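Local coordinates for rhamnogalacturonan endolyase YesW (Bacillus subtilis, PDB 2ZUX), which cleaves the backbone of type I rhamnogalacturonan in plant cell-wall pectin by endo-type elimination, needing calcium or manganese for activity, at residues E108-S118 and L130-N138; W164-I172 and V194-G205. One frame throughout, in Å; residues are numbered along the deposited sequence.

Overall arrangement
From the N terminus the chain first runs through E108-S118, turns, and comes back along L130-N138, so that contact 1 closes a beta hairpin with eleven residues between its segments. Contact 2 opens only afterwards and closes a loop with 21 residues between its segments: W164-I172 begins on the last strand of the same five-stranded antiparallel sheet and runs on into a loop, and V194-G205 belongs to the next, four-stranded sheet and the loop leaving it. The two loops therefore follow in series. Contact 1 works within one blade of the beta-propeller, whereas contact 2 ties that blade to its successor. Their centres lie about 14 Å apart, and they touch where Ile131 packs on Trp164 and Trp134 on Arg165.

Contact 1: E108-S118 and L130-N138; sequences ESYTYSANDAS and LILKWDPSN. With CA (calcium ion), chain D; RAM (alpha-L-rhamnopyranose), chain N.
The Lys133 chain runs alongside Asp116, and NZ forms a salt bridge to OD2 of Asp116 at 3.1 Å, approaching from above the carboxylate plane. OD2 is shared with calcium, bound at 2.4 Å; Asn555, Ala557 and Asn559 complete the protein ligands. A beta bulge between Ala114 and Ala117 shifts the register by one, and Lys133 stays bonded through its O to Asn115 N and through its N to Asp116 O. On the tightly packed face, CB of Ala114 sits over the Trp134 ring, 4.0 Å from its CZ3, while CD2 of Leu132 reaches the same methyl. On the other face OD2 of Asp135 accepts a hydrogen bond from O3 of the rhamnose at 2.7 Å and is also bonded to OG of Ser139; with CG anti to the backbone N (chi1 -163°), the carboxylate lies alongside Asn115. Packing gives way to water at exposed Ser137, whose OG takes the N-H of Thr111 and meets a water that also bonds Ser109 O. Beyond it, Asn138 ND2 bonds Glu108 OE1 at 3.1 Å while OD1 receives the Gly149 N-H; an alanine here would probably leave both partners without their mate. The hairpin lies between strands 102-103 and 152-156, with Ile131 reaching Val183 of strand 182-184.

Contact 2: W164-I172 and V194-G205; sequences WRINLGKNI and VAMKTADGTKDG. With RAM (alpha-L-rhamnopyranose), chain P; RAM (alpha-L-rhamnopyranose), chain O.
Leu168 lays its CD2 methyl against the next sheet, 3.9 Å from both the sulfur SD of Met196 and CG2 of Thr198. Its CG is anti to the carbonyl carbon (chi1 -75°), and although CB starts away from the partner segment, the branched end comes back to it. At the strand end of the contact, CZ2 of the Trp164 indole meets CG2 of Val194 at 4.0 Å, near the ring plane. Backbone pairing is confined to a single antiparallel bridge: Lys203 N donates to Asn167 O at 2.8 Å, almost straight at 177°, and Asn167 N answers to Lys203 O. Next to it a type II turn from Ala199 to Thr202 brings Gly201 near Gly169, where a side chain on Gly169 would clash with Gly201 O. O of Gly201 accepts a hydrogen bond from O3 of a rhamnose at 2.6 Å, and a water bonded to it and to Asn167 O also meets the sugar. NZ of Lys170 lies 2.9 Å from O2 of this rhamnose, and CB of Lys170 lies 3.4 Å from O1 of a second one, consistent with a carbohydrate-binding region. Strand 152-156 pairs with the strand part of W164-I172, while Phe234 of strand 230-235 touches Ile166, Thr198 and Asp204.

Contact 1: E108-S118 and L130-N138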
loop_
_atom_site.group_PDB
_atom_site.type_symbol
_atom_site.label_atom_id
_atom_site.label_comp_id
_atom_site.label_asym_id
_atom_site.label_seq_id
_atom_site.Cartn_x
_atom_site.Cartn_y
_atom_site.Cartn_z
ATOM N N GLU A 108 33.250 -0.664 1.912
ATOM C CA GLU A 108 32.344 0.371 1.430
ATOM C C GLU A 108 31.475 0.910 2.562
ATOM O O GLU A 108 30.799 0.147 3.248
ATOM C CB GLU A 108 31.461 -0.171 0.303
ATOM C CG GLU A 108 30.507 0.860 -0.269
ATOM C CD GLU A 108 29.455 0.252 -1.178
ATOM O OE1 GLU A 108 28.948 -0.847 -0.867
ATOM O OE2 GLU A 108 29.135 0.883 -2.203
ATOM N N SER A 109 31.503 2.225 2.748
ATOM C CA SER A 109 30.638 2.882 3.722
ATOM C C SER A 109 29.220 3.035 3.175
ATOM O O SER A 109 29.015 3.168 1.968
ATOM C CB SER A 109 31.203 4.253 4.105
ATOM O OG SER A 109 31.170 5.137 3.003
ATOM N N TYR A 110 28.251 3.018 4.080
ATOM C CA TYR A 110 26.865 3.286 3.717
ATOM C C TYR A 110 26.148 3.964 4.867
ATOM O O TYR A 110 26.524 3.809 6.032
ATOM C CB TYR A 110 26.117 2.003 3.317
ATOM C CG TYR A 110 26.145 0.943 4.385
ATOM C CD1 TYR A 110 25.160 0.888 5.377
ATOM C CD2 TYR A 110 27.165 -0.003 4.414
ATOM C CE1 TYR A 110 25.205 -0.084 6.370
ATOM C CE2 TYR A 110 27.215 -0.968 5.385
ATOM C CZ TYR A 110 26.243 -1.009 6.359
ATOM O OH TYR A 110 26.335 -1.993 7.312
ATOM N N THR A 111 25.089 4.688 4.523
ATOM C CA THR A 111 24.239 5.344 5.505
ATOM C C THR A 111 22.799 4.926 5.247
ATOM O O THR A 111 22.505 4.270 4.238
ATOM C CB THR A 111 24.346 6.878 5.415
ATOM O OG1 THR A 111 24.061 7.298 4.080
ATOM C CG2 THR A 111 25.746 7.356 5.814
ATOM N N TYR A 112 21.908 5.304 6.153
ATOM C CA TYR A 112 20.501 4.910 6.048
ATOM C C TYR A 112 19.571 6.061 5.725
ATOM O O TYR A 112 19.780 7.189 6.172
ATOM C CB TYR A 112 20.053 4.255 7.345
ATOM C CG TYR A 112 20.561 2.846 7.469
ATOM C CD1 TYR A 112 21.700 2.550 8.219
ATOM C CD2 TYR A 112 19.910 1.802 6.815
ATOM C CE1 TYR A 112 22.164 1.235 8.322
ATOM C CE2 TYR A 112 20.367 0.500 6.899
ATOM C CZ TYR A 112 21.494 0.219 7.655
ATOM O OH TYR A 112 21.955 -1.067 7.760
ATOM N N SER A 113 18.528 5.757 4.957
ATOM C CA SER A 113 17.433 6.688 4.749
ATOM C C SER A 113 16.113 5.963 4.982
ATOM O O SER A 113 15.995 4.740 4.753
ATOM C CB SER A 113 17.479 7.300 3.352
ATOM O OG SER A 113 17.370 6.303 2.350
ATOM N N ALA A 114 15.134 6.708 5.482
ATOM C CA ALA A 114 13.795 6.177 5.700
ATOM C C ALA A 114 13.198 5.841 4.335
ATOM O O ALA A 114 13.345 6.606 3.387
ATOM C CB ALA A 114 12.958 7.193 6.421
ATOM N N ASN A 115 12.552 4.685 4.219
ATOM C CA ASN A 115 12.095 4.212 2.918
ATOM C C ASN A 115 10.608 3.830 3.021
ATOM O O ASN A 115 9.836 4.566 3.645
ATOM C CB ASN A 115 13.028 3.084 2.445
ATOM C CG ASN A 115 12.946 2.824 0.948
ATOM O OD1 ASN A 115 13.598 3.503 0.124
ATOM N ND2 ASN A 115 12.207 1.802 0.588
ATOM N N ASP A 116 10.200 2.701 2.438
ATOM C CA ASP A 116 8.792 2.299 2.397
ATOM C C ASP A 116 8.247 2.046 3.786
ATOM O O ASP A 116 8.936 1.481 4.640
ATOM C CB ASP A 116 8.638 1.000 1.607
ATOM C CG ASP A 116 9.103 1.102 0.172
ATOM O OD1 ASP A 116 9.022 2.189 -0.436
ATOM O OD2 ASP A 116 9.503 0.037 -0.356
ATOM N N ALA A 117 6.981 2.395 3.981
ATOM C CA ALA A 117 6.284 2.066 5.214
ATOM C C ALA A 117 4.993 1.299 4.962
ATOM O O ALA A 117 4.497 1.209 3.832
ATOM C CB ALA A 117 6.005 3.326 6.056
ATOM N N SER A 118 4.465 0.750 6.049
ATOM C CA SER A 118 3.111 0.235 6.089
ATOM C C SER A 118 2.488 0.691 7.399
ATOM O O SER A 118 3.145 1.382 8.194
ATOM C CB SER A 118 3.114 -1.287 5.991
ATOM O OG SER A 118 1.798 -1.785 5.879
ATOM N N LEU A 130 3.123 3.200 12.511
ATOM C CA LEU A 130 3.891 3.138 11.275
ATOM C C LEU A 130 4.977 2.078 11.384
ATOM O O LEU A 130 5.741 2.065 12.351
ATOM C CB LEU A 130 4.519 4.499 10.990
ATOM C CG LEU A 130 3.550 5.524 10.405
ATOM C CD1 LEU A 130 4.028 6.948 10.667
ATOM C CD2 LEU A 130 3.317 5.269 8.912
ATOM N N ILE A 131 5.028 1.191 10.391
ATOM C CA ILE A 131 6.083 0.190 10.287
ATOM C C ILE A 131 6.978 0.648 9.139
ATOM O O ILE A 131 6.531 0.698 7.984
ATOM C CB ILE A 131 5.507 -1.231 10.024
ATOM C CG1 ILE A 131 4.436 -1.613 11.064
ATOM C CG2 ILE A 131 6.625 -2.281 9.962
ATOM C CD1 ILE A 131 4.896 -1.602 12.517
ATOM N N LEU A 132 8.222 1.000 9.459
ATOM C CA LEU A 132 9.124 1.642 8.518
ATOM C C LEU A 132 10.320 0.791 8.144
ATOM O O LEU A 132 10.996 0.240 9.019
ATOM C CB LEU A 132 9.634 2.950 9.126
ATOM C CG LEU A 132 10.653 3.759 8.316
ATOM C CD1 LEU A 132 9.992 4.348 7.080
ATOM C CD2 LEU A 132 11.261 4.852 9.179
ATOM N N LYS A 133 10.584 0.705 6.842
ATOM C CA LYS A 133 11.786 0.048 6.344
ATOM C C LYS A 133 12.860 1.101 6.118
ATOM O O LYS A 133 12.612 2.119 5.467
ATOM C CB LYS A 133 11.485 -0.709 5.045
ATOM C CG LYS A 133 12.683 -1.467 4.451
ATOM C CD LYS A 133 12.320 -2.173 3.136
ATOM C CE LYS A 133 12.189 -1.172 2.003
ATOM N NZ LYS A 133 11.702 -1.797 0.728
ATOM N N TRP A 134 14.048 0.845 6.670
ATOM C CA TRP A 134 15.228 1.663 6.408
ATOM C C TRP A 134 16.004 1.068 5.237
ATOM O O TRP A 134 16.096 -0.165 5.095
ATOM C CB TRP A 134 16.134 1.694 7.642
ATOM C CG TRP A 134 15.555 2.465 8.782
ATOM C CD1 TRP A 134 14.846 1.973 9.837
ATOM C CD2 TRP A 134 15.638 3.884 8.972
ATOM N NE1 TRP A 134 14.489 3.004 10.690
ATOM C CE2 TRP A 134 14.950 4.187 10.171
ATOM C CE3 TRP A 134 16.222 4.929 8.246
ATOM C CZ2 TRP A 134 14.844 5.498 10.671
ATOM C CZ3 TRP A 134 16.109 6.230 8.737
ATOM C CH2 TRP A 134 15.421 6.498 9.935
ATOM N N ASP A 135 16.576 1.929 4.399
ATOM C CA ASP A 135 17.335 1.467 3.240
ATOM C C ASP A 135 18.773 1.944 3.336
ATOM O O ASP A 135 19.022 3.149 3.474
ATOM C CB ASP A 135 16.709 1.977 1.940
ATOM C CG ASP A 135 17.192 1.214 0.730
ATOM O OD1 ASP A 135 17.061 -0.032 0.712
ATOM O OD2 ASP A 135 17.678 1.867 -0.210
ATOM N N PRO A 136 19.734 1.010 3.247
ATOM C CA PRO A 136 21.131 1.437 3.208
ATOM C C PRO A 136 21.434 2.033 1.838
ATOM O O PRO A 136 20.832 1.634 0.827
ATOM C CB PRO A 136 21.902 0.131 3.411
ATOM C CG PRO A 136 21.010 -0.914 2.807
ATOM C CD PRO A 136 19.605 -0.454 3.139
ATOM N N SER A 137 22.371 2.976 1.801
ATOM C CA SER A 137 22.669 3.719 0.577
ATOM C C SER A 137 23.322 2.875 -0.518
ATOM O O SER A 137 23.497 3.348 -1.642
ATOM C CB SER A 137 23.547 4.925 0.907
ATOM O OG SER A 137 24.731 4.520 1.564
ATOM N N ASN A 138 23.677 1.638 -0.190
ATOM C CA ASN A 138 24.206 0.697 -1.175
ATOM C C ASN A 138 23.233 -0.429 -1.527
ATOM O O ASN A 138 23.646 -1.468 -2.019
ATOM C CB ASN A 138 25.551 0.120 -0.712
ATOM C CG ASN A 138 25.455 -0.597 0.621
ATOM O OD1 ASN A 138 24.381 -0.707 1.217
ATOM N ND2 ASN A 138 26.596 -1.088 1.105
HETATM CA CA CA D . 9.040 -0.818 -2.508
HETATM C C1 RAM N . 17.994 5.251 -4.333
HETATM C C2 RAM N . 17.542 4.231 -3.274
HETATM C C3 RAM N . 16.975 4.872 -2.004
HETATM C C4 RAM N . 16.040 6.018 -2.368
HETATM C C5 RAM N . 16.855 7.053 -3.134
HETATM C C6 RAM N . 16.026 8.281 -3.466
HETATM O O1 RAM N . 19.378 5.492 -4.211
HETATM O O2 RAM N . 16.586 3.363 -3.848
HETATM O O3 RAM N . 16.314 3.908 -1.214
HETATM O O4 RAM N . 15.364 6.582 -1.255
HETATM O O5 RAM N . 17.293 6.490 -4.359
HETATM O O HOH W 1 26.802 3.476 0.120
HETATM O O HOH W 2 26.069 7.557 2.277
HETATM O O HOH W 3 19.932 5.303 2.029
HETATM O O HOH W 4 12.838 -0.159 -1.188
HETATM O O HOH W 5 11.071 -0.012 -3.259
HETATM O O HOH W 6 10.240 -2.741 -1.763
#

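Contact 2: W164-I172 and V194-G205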
loop_
_atom_site.group_PDB
_atom_site.type_symbol
_atom_site.label_atom_id
_atom_site.label_comp_id
_atom_site.label_asym_id
_atom_site.label_seq_id
_atom_site.Cartn_x
_atom_site.Cartn_y
_atom_site.Cartn_z
ATOM N N TRP A 164 10.178 -0.860 18.526
ATOM C CA TRP A 164 11.201 -1.866 18.278
ATOM C C TRP A 164 11.891 -1.661 16.950
ATOM O O TRP A 164 11.426 -0.887 16.106
ATOM C CB TRP A 164 10.604 -3.280 18.313
ATOM C CG TRP A 164 9.332 -3.484 17.527
ATOM C CD1 TRP A 164 8.062 -3.495 18.026
ATOM C CD2 TRP A 164 9.205 -3.741 16.118
ATOM N NE1 TRP A 164 7.153 -3.741 17.029
ATOM C CE2 TRP A 164 7.826 -3.902 15.846
ATOM C CE3 TRP A 164 10.118 -3.849 15.060
ATOM C CZ2 TRP A 164 7.337 -4.153 14.559
ATOM C CZ3 TRP A 164 9.629 -4.095 13.774
ATOM C CH2 TRP A 164 8.250 -4.252 13.544
ATOM N N ARG A 165 13.003 -2.373 16.801
ATOM C CA ARG A 165 13.717 -2.515 15.543
ATOM C C ARG A 165 14.030 -3.985 15.322
ATOM O O ARG A 165 14.533 -4.665 16.227
ATOM C CB ARG A 165 15.026 -1.712 15.557
ATOM C CG ARG A 165 15.988 -2.016 14.389
ATOM C CD ARG A 165 17.090 -0.973 14.266
ATOM N NE ARG A 165 16.489 0.345 14.079
ATOM C CZ ARG A 165 17.079 1.507 14.340
ATOM N NH1 ARG A 165 18.338 1.558 14.777
ATOM N NH2 ARG A 165 16.406 2.632 14.147
ATOM N N ILE A 166 13.733 -4.458 14.115
ATOM C CA ILE A 166 14.165 -5.767 13.638
ATOM C C ILE A 166 15.312 -5.540 12.664
ATOM O O ILE A 166 15.222 -4.681 11.782
ATOM C CB ILE A 166 13.004 -6.508 12.926
ATOM C CG1 ILE A 166 11.927 -6.895 13.939
ATOM C CG2 ILE A 166 13.504 -7.744 12.135
ATOM C CD1 ILE A 166 10.660 -7.441 13.315
ATOM N N ASN A 167 16.395 -6.291 12.835
ATOM C CA ASN A 167 17.510 -6.240 11.907
ATOM C C ASN A 167 17.523 -7.536 11.105
ATOM O O ASN A 167 17.779 -8.606 11.659
ATOM C CB ASN A 167 18.833 -6.058 12.660
ATOM C CG ASN A 167 20.017 -5.928 11.720
ATOM O OD1 ASN A 167 19.988 -6.435 10.598
ATOM N ND2 ASN A 167 21.058 -5.236 12.161
ATOM N N LEU A 168 17.234 -7.455 9.808
ATOM C CA LEU A 168 17.095 -8.683 9.024
ATOM C C LEU A 168 18.423 -9.418 8.832
ATOM O O LEU A 168 18.431 -10.620 8.573
ATOM C CB LEU A 168 16.394 -8.412 7.690
ATOM C CG LEU A 168 14.886 -8.185 7.858
ATOM C CD1 LEU A 168 14.320 -7.468 6.666
ATOM C CD2 LEU A 168 14.147 -9.504 8.073
ATOM N N GLY A 169 19.529 -8.694 8.980
ATOM C CA GLY A 169 20.854 -9.298 9.079
ATOM C C GLY A 169 21.513 -9.557 7.738
ATOM O O GLY A 169 20.955 -9.275 6.671
ATOM N N LYS A 170 22.724 -10.107 7.796
ATOM C CA LYS A 170 23.581 -10.238 6.617
ATOM C C LYS A 170 23.045 -11.176 5.538
ATOM O O LYS A 170 23.503 -11.111 4.394
ATOM C CB LYS A 170 24.980 -10.700 7.035
ATOM C CG LYS A 170 25.011 -12.103 7.634
ATOM C CD LYS A 170 26.423 -12.566 7.976
ATOM C CE LYS A 170 27.095 -11.674 9.010
ATOM N NZ LYS A 170 26.432 -11.752 10.339
ATOM N N ASN A 171 22.100 -12.046 5.889
ATOM C CA ASN A 171 21.589 -13.022 4.929
ATOM C C ASN A 171 20.314 -12.583 4.213
ATOM O O ASN A 171 19.710 -13.370 3.493
ATOM C CB ASN A 171 21.448 -14.403 5.561
ATOM C CG ASN A 171 22.773 -14.951 6.038
ATOM O OD1 ASN A 171 22.907 -15.361 7.196
ATOM N ND2 ASN A 171 23.772 -14.936 5.166
ATOM N N ILE A 172 19.945 -11.317 4.387
ATOM C CA ILE A 172 18.850 -10.724 3.632
ATOM C C ILE A 172 19.402 -9.502 2.906
ATOM O O ILE A 172 19.714 -8.480 3.535
ATOM C CB ILE A 172 17.660 -10.324 4.555
ATOM C CG1 ILE A 172 17.002 -11.562 5.195
ATOM C CG2 ILE A 172 16.633 -9.483 3.780
ATOM C CD1 ILE A 172 16.353 -12.558 4.222
ATOM N N VAL A 194 3.545 -8.547 12.010
ATOM C CA VAL A 194 4.392 -8.207 10.871
ATOM C C VAL A 194 5.028 -9.490 10.353
ATOM O O VAL A 194 5.654 -10.219 11.121
ATOM C CB VAL A 194 5.488 -7.172 11.265
ATOM C CG1 VAL A 194 6.320 -6.785 10.050
ATOM C CG2 VAL A 194 4.877 -5.923 11.912
ATOM N N ALA A 195 4.857 -9.773 9.064
ATOM C CA ALA A 195 5.383 -11.006 8.484
ATOM C C ALA A 195 6.280 -10.696 7.307
ATOM O O ALA A 195 5.959 -9.834 6.484
ATOM C CB ALA A 195 4.254 -11.922 8.041
ATOM N N MET A 196 7.391 -11.418 7.208
ATOM C CA MET A 196 8.317 -11.229 6.091
ATOM C C MET A 196 9.293 -12.386 6.037
ATOM O O MET A 196 9.408 -13.168 6.982
ATOM C CB MET A 196 9.074 -9.896 6.216
ATOM C CG MET A 196 10.019 -9.826 7.403
ATOM S SD MET A 196 10.493 -8.126 7.747
ATOM C CE MET A 196 9.148 -7.672 8.793
ATOM N N LYS A 197 10.010 -12.465 4.922
ATOM C CA LYS A 197 11.080 -13.432 4.741
ATOM C C LYS A 197 12.280 -13.042 5.601
ATOM O O LYS A 197 12.667 -11.879 5.657
ATOM C CB LYS A 197 11.456 -13.485 3.259
ATOM C CG LYS A 197 12.491 -14.533 2.888
ATOM C CD LYS A 197 12.537 -14.646 1.366
ATOM C CE LYS A 197 13.475 -15.738 0.884
ATOM N NZ LYS A 197 14.905 -15.363 1.077
ATOM N N THR A 198 12.829 -14.031 6.300
ATOM C CA THR A 198 13.939 -13.833 7.233
ATOM C C THR A 198 14.990 -14.901 6.955
ATOM O O THR A 198 14.815 -15.751 6.079
ATOM C CB THR A 198 13.446 -13.946 8.690
ATOM O OG1 THR A 198 12.884 -15.248 8.876
ATOM C CG2 THR A 198 12.388 -12.878 8.995
ATOM N N ALA A 199 16.084 -14.863 7.704
ATOM C CA ALA A 199 17.174 -15.795 7.488
ATOM C C ALA A 199 17.920 -16.037 8.786
ATOM O O ALA A 199 17.661 -15.387 9.804
ATOM C CB ALA A 199 18.123 -15.254 6.428
ATOM N N ASP A 200 18.865 -16.969 8.751
ATOM C CA ASP A 200 19.806 -17.107 9.856
ATOM C C ASP A 200 20.413 -15.737 10.101
ATOM O O ASP A 200 20.819 -15.042 9.165
ATOM C CB ASP A 200 20.926 -18.076 9.478
ATOM C CG ASP A 200 20.442 -19.499 9.334
ATOM O OD1 ASP A 200 19.719 -19.980 10.230
ATOM O OD2 ASP A 200 20.790 -20.128 8.310
ATOM N N GLY A 201 20.454 -15.322 11.358
ATOM C CA GLY A 201 21.048 -14.041 11.677
ATOM C C GLY A 201 20.069 -12.889 11.771
ATOM O O GLY A 201 20.437 -11.821 12.227
ATOM N N THR A 202 18.832 -13.078 11.318
ATOM C CA THR A 202 17.801 -12.069 11.540
ATOM C C THR A 202 17.618 -11.914 13.050
ATOM O O THR A 202 17.526 -12.913 13.763
ATOM C CB THR A 202 16.475 -12.481 10.884
ATOM O OG1 THR A 202 16.629 -12.477 9.456
ATOM C CG2 THR A 202 15.334 -11.526 11.288
ATOM N N LYS A 203 17.585 -10.669 13.520
ATOM C CA LYS A 203 17.446 -10.380 14.943
ATOM C C LYS A 203 16.092 -9.721 15.192
ATOM O O LYS A 203 15.776 -8.683 14.591
ATOM C CB LYS A 203 18.594 -9.476 15.397
ATOM C CG LYS A 203 18.692 -9.286 16.907
ATOM C CD LYS A 203 20.059 -8.742 17.343
ATOM C CE LYS A 203 20.377 -7.389 16.715
ATOM N NZ LYS A 203 19.498 -6.279 17.192
ATOM N N ASP A 204 15.295 -10.322 16.070
ATOM C CA ASP A 204 13.961 -9.806 16.334
ATOM C C ASP A 204 14.012 -8.559 17.216
ATOM O O ASP A 204 15.100 -8.115 17.623
ATOM C CB ASP A 204 12.998 -10.914 16.821
ATOM C CG ASP A 204 13.118 -11.252 18.312
ATOM O OD1 ASP A 204 13.844 -10.585 19.071
ATOM O OD2 ASP A 204 12.434 -12.217 18.712
ATOM N N GLY A 205 12.842 -7.981 17.483
ATOM C CA GLY A 205 12.771 -6.724 18.211
ATOM C C GLY A 205 13.212 -6.811 19.660
ATOM O O GLY A 205 13.433 -5.780 20.295
HETATM C C1 RAM P . 25.365 -12.137 15.427
HETATM C C2 RAM P . 24.811 -12.095 14.004
HETATM C C3 RAM P . 23.477 -11.348 13.983
HETATM C C4 RAM P . 23.638 -9.962 14.599
HETATM C C5 RAM P . 24.246 -10.085 16.000
HETATM C C6 RAM P . 24.528 -8.723 16.628
HETATM O O1 RAM P . 24.540 -12.943 16.244
HETATM O O2 RAM P . 25.749 -11.455 13.164
HETATM O O3 RAM P . 22.976 -11.234 12.669
HETATM O O4 RAM P . 22.371 -9.345 14.662
HETATM O O5 RAM P . 25.461 -10.822 15.962
HETATM C C1 RAM O . 25.981 -6.790 9.480
HETATM C C2 RAM O . 27.222 -7.377 10.150
HETATM C C3 RAM O . 28.191 -7.902 9.092
HETATM C C4 RAM O . 28.466 -6.850 8.017
HETATM C C5 RAM O . 27.150 -6.335 7.426
HETATM C C6 RAM O . 27.370 -5.225 6.402
HETATM O O1 RAM O . 25.199 -7.828 8.926
HETATM O O2 RAM O . 27.843 -6.370 10.921
HETATM O O3 RAM O . 29.405 -8.283 9.703
HETATM O O4 RAM O . 29.305 -7.398 7.019
HETATM O O5 RAM O . 26.332 -5.846 8.475
HETATM O O HOH W 7 14.017 -3.296 19.391
HETATM O O HOH W 8 16.790 -6.262 16.197
HETATM O O HOH W 9 20.756 -8.928 12.453
HETATM O O HOH W 10 20.368 -12.505 8.108
#